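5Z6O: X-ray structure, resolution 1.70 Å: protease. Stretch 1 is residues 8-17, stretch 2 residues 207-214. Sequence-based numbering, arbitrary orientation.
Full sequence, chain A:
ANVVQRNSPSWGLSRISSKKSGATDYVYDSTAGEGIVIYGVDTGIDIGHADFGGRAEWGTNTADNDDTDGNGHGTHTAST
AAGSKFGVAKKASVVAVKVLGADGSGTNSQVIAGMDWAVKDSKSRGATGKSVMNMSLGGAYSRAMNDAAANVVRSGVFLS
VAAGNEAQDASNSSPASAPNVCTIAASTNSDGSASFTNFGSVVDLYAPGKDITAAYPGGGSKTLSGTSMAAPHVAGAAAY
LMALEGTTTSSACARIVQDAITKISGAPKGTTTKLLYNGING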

# COMPACT_ATOMS: atom_id res chain seq x y z
N SER A 8 10.87 15.21 5.88
CA SER A 8 9.73 14.34 6.08
C SER A 8 10.05 13.30 7.16
O SER A 8 11.18 12.82 7.24
CB SER A 8 9.38 13.62 4.79
OG SER A 8 10.51 12.91 4.32
N PRO A 9 9.06 12.91 7.96
CA PRO A 9 9.34 12.09 9.14
C PRO A 9 9.54 10.61 8.86
O PRO A 9 9.75 9.84 9.80
CB PRO A 9 8.09 12.30 10.01
CG PRO A 9 7.03 12.60 9.04
CD PRO A 9 7.68 13.42 7.94
N SER A 10 9.48 10.18 7.60
CA SER A 10 9.84 8.82 7.25
C SER A 10 10.68 8.89 5.98
O SER A 10 10.26 9.56 5.03
CB SER A 10 8.59 7.95 7.00
OG SER A 10 8.99 6.63 6.64
N TRP A 11 11.84 8.21 5.96
CA TRP A 11 12.72 8.25 4.78
C TRP A 11 12.03 7.73 3.53
O TRP A 11 12.39 8.14 2.43
CB TRP A 11 14.03 7.44 5.04
CG TRP A 11 13.82 5.96 5.08
CD1 TRP A 11 13.51 5.19 6.18
CD2 TRP A 11 13.87 5.06 3.97
NE1 TRP A 11 13.36 3.87 5.81
CE2 TRP A 11 13.54 3.77 4.46
CE3 TRP A 11 14.13 5.22 2.61
CZ2 TRP A 11 13.51 2.65 3.63
CZ3 TRP A 11 14.08 4.07 1.78
CH2 TRP A 11 13.81 2.82 2.31
N GLY A 12 11.01 6.89 3.67
CA GLY A 12 10.37 6.32 2.48
C GLY A 12 9.65 7.37 1.65
O GLY A 12 9.66 7.32 0.41
N LEU A 13 9.05 8.38 2.31
CA LEU A 13 8.40 9.45 1.57
C LEU A 13 9.40 10.21 0.73
O LEU A 13 9.19 10.43 -0.48
CB LEU A 13 7.70 10.42 2.54
CG LEU A 13 6.56 9.81 3.36
CD1 LEU A 13 5.99 10.92 4.24
CD2 LEU A 13 5.44 9.25 2.46
N SER A 14 10.47 10.69 1.34
CA SER A 14 11.40 11.48 0.55
C SER A 14 12.10 10.63 -0.50
O SER A 14 12.48 11.16 -1.55
CB SER A 14 12.41 12.18 1.45
OG SER A 14 12.81 11.31 2.48
N ARG A 15 12.23 9.32 -0.27
CA ARG A 15 12.87 8.47 -1.27
C ARG A 15 12.06 8.43 -2.55
O ARG A 15 12.63 8.40 -3.64
CB ARG A 15 13.06 7.05 -0.74
CG ARG A 15 13.88 6.13 -1.68
CD ARG A 15 15.29 6.67 -1.82
NE ARG A 15 16.07 6.02 -2.89
CZ ARG A 15 16.06 6.42 -4.16
NH1 ARG A 15 16.85 5.81 -5.04
NH2 ARG A 15 15.30 7.45 -4.54
N ILE A 16 10.72 8.35 -2.43
CA ILE A 16 9.94 8.09 -3.65
C ILE A 16 9.78 9.32 -4.53
O ILE A 16 9.27 9.19 -5.65
CB ILE A 16 8.54 7.52 -3.35
CG1 ILE A 16 7.72 8.55 -2.57
CG2 ILE A 16 8.70 6.21 -2.61
CD1 ILE A 16 6.20 8.32 -2.57
N SER A 17 10.19 10.51 -4.07
CA SER A 17 10.16 11.70 -4.92
C SER A 17 11.55 12.12 -5.36
O SER A 17 11.72 13.23 -5.87
CB SER A 17 9.43 12.88 -4.26
OG SER A 17 9.96 13.23 -2.99
N ALA A 207 9.45 -0.97 -2.98
CA ALA A 207 9.13 0.29 -2.35
C ALA A 207 9.71 0.25 -0.96
O ALA A 207 10.00 -0.84 -0.44
CB ALA A 207 7.61 0.53 -2.29
N PRO A 208 9.88 1.41 -0.31
CA PRO A 208 10.54 1.45 1.00
C PRO A 208 9.80 0.58 2.00
O PRO A 208 8.58 0.70 2.16
CB PRO A 208 10.47 2.93 1.38
CG PRO A 208 10.59 3.63 0.07
CD PRO A 208 9.74 2.76 -0.89
N GLY A 209 10.55 -0.27 2.70
CA GLY A 209 9.90 -1.24 3.55
C GLY A 209 10.61 -1.51 4.84
O GLY A 209 10.11 -2.29 5.65
N LYS A 210 11.79 -0.93 5.05
CA LYS A 210 12.51 -1.16 6.31
C LYS A 210 12.59 0.14 7.07
O LYS A 210 12.98 1.18 6.51
CB LYS A 210 13.91 -1.71 6.05
CG LYS A 210 14.73 -1.87 7.36
CD LYS A 210 16.07 -2.56 7.08
CE LYS A 210 16.82 -2.83 8.40
NZ LYS A 210 17.54 -1.62 8.82
N ASP A 211 12.22 0.08 8.36
CA ASP A 211 12.23 1.24 9.27
C ASP A 211 11.38 2.38 8.71
O ASP A 211 11.86 3.49 8.50
CB ASP A 211 13.67 1.72 9.59
CG ASP A 211 14.46 0.65 10.33
OD1 ASP A 211 13.87 -0.05 11.16
OD2 ASP A 211 15.65 0.48 10.07
N ILE A 212 10.09 2.08 8.55
CA ILE A 212 9.11 3.02 8.02
C ILE A 212 8.29 3.56 9.19
O ILE A 212 7.72 2.78 9.96
CB ILE A 212 8.20 2.34 6.98
CG1 ILE A 212 9.01 1.83 5.79
CG2 ILE A 212 7.06 3.31 6.59
CD1 ILE A 212 9.75 2.97 5.07
N THR A 213 8.26 4.88 9.36
CA THR A 213 7.54 5.51 10.46
C THR A 213 6.16 5.98 9.99
O THR A 213 6.04 6.63 8.95
CB THR A 213 8.35 6.69 11.00
OG1 THR A 213 9.63 6.18 11.42
CG2 THR A 213 7.62 7.41 12.19
N ALA A 214 5.12 5.68 10.79
CA ALA A 214 3.77 6.12 10.44
C ALA A 214 2.90 6.12 11.70
O ALA A 214 3.36 5.77 12.79
CB ALA A 214 3.15 5.22 9.36

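The contact is built around one aromatic side chain. Trp-11, in the first turn of a short helix, is the residue of its stretch most covered by the other, and Pro-208 is its counterpart across the gap. The two stretches bury 384 Å² between them, both sides summed; Pro-208, Gly-12, Ile-16 and Ile-212 are buried, while Trp-11 stays partly exposed. The CA-to-CB bond of Trp-11 points sideways, so the indole reaches its partners through its torsions: chi1 at 71° (p) and chi2 at -89° swing the ring back over the strand-loop-strand segment. In that pose the ring does two jobs. Its edge presents NE1 to the turn between the strands, where Trp-11 NE1 donates to Lys-210 O at 2.8 Å, with an angle at the hydrogen of 143°, and, more weakly, to Asp-211 O at 3.1 Å, where the angle falls to 121°. One N-H thus serves two successive carbonyls, with Lys-210 the better acceptor. Meanwhile one face of the indole receives Pro-208, whose CB lies 3.9 Å from the centroid of the six-membered ring and 30° off its normal, a CH-pi contact; the closest pair is Trp-11 CH2 to Pro-208 CB at 3.5 Å. The rule to read here is that a tryptophan can pack with its face and bond with its edge at once.

Proline suits its place because its compact, rigid ring, puckered C-gamma exo, offers carbons in several directions. While CB meets the indole, Pro-208 CD touches Ile-16 CG2 at 4.0 Å, and Ile-16, with chi1 at 64° (p), points its CA-to-CB bond toward the strand. Gly-12 lets the backbones come close: its CA is 5.1 Å from the CA of Pro-208 and 3.6 Å from Pro-208 CB. An ideal CB on Gly-12 would lie 3.0 Å from Pro-208 CB, a clash, and 3.2 Å from Ile-212 CD1, also tight. The missing side chain is therefore what this spacing requires.

Ile-212 starts sideways, but chi1 and chi2 both near -60° (m, m) bring its end nearer, setting CD1 3.9 Å from Trp-11 CE2 and extending the apolar patch beyond the proline.

At the N-cap, Ser-10 points its CA-to-CB bond toward the strand. Its t rotamer (chi1 179°) places OG to accept a weak hydrogen bond from Thr-213 N at 3.3 Å, and Ser-10 OG also lies 3.8 Å from Ile-212 CG2. A small polar side chain fits well here, where the CA atoms of Ser-10 and Thr-213 are only 5.2 Å apart. Thr-213 also points toward the helix start, its CB 3.6 Å from Pro-9 O, while its hydroxyl is hydrogen-bonded elsewhere in the structure.

The charged ends of Lys-210 and Arg-15 lead away from the contact. Lys-210 extends through three t torsions before chi4 turns to m, and its NZ forms a salt bridge with Asp-211 OD2 at 3.1 Å; to the helix, the pair's main offering is backbone carbonyls. Arg-15 sets out toward the strand, its CB 4.3 Å from Pro-208 CG, but its end leads away to hydrogen-bonding partners elsewhere.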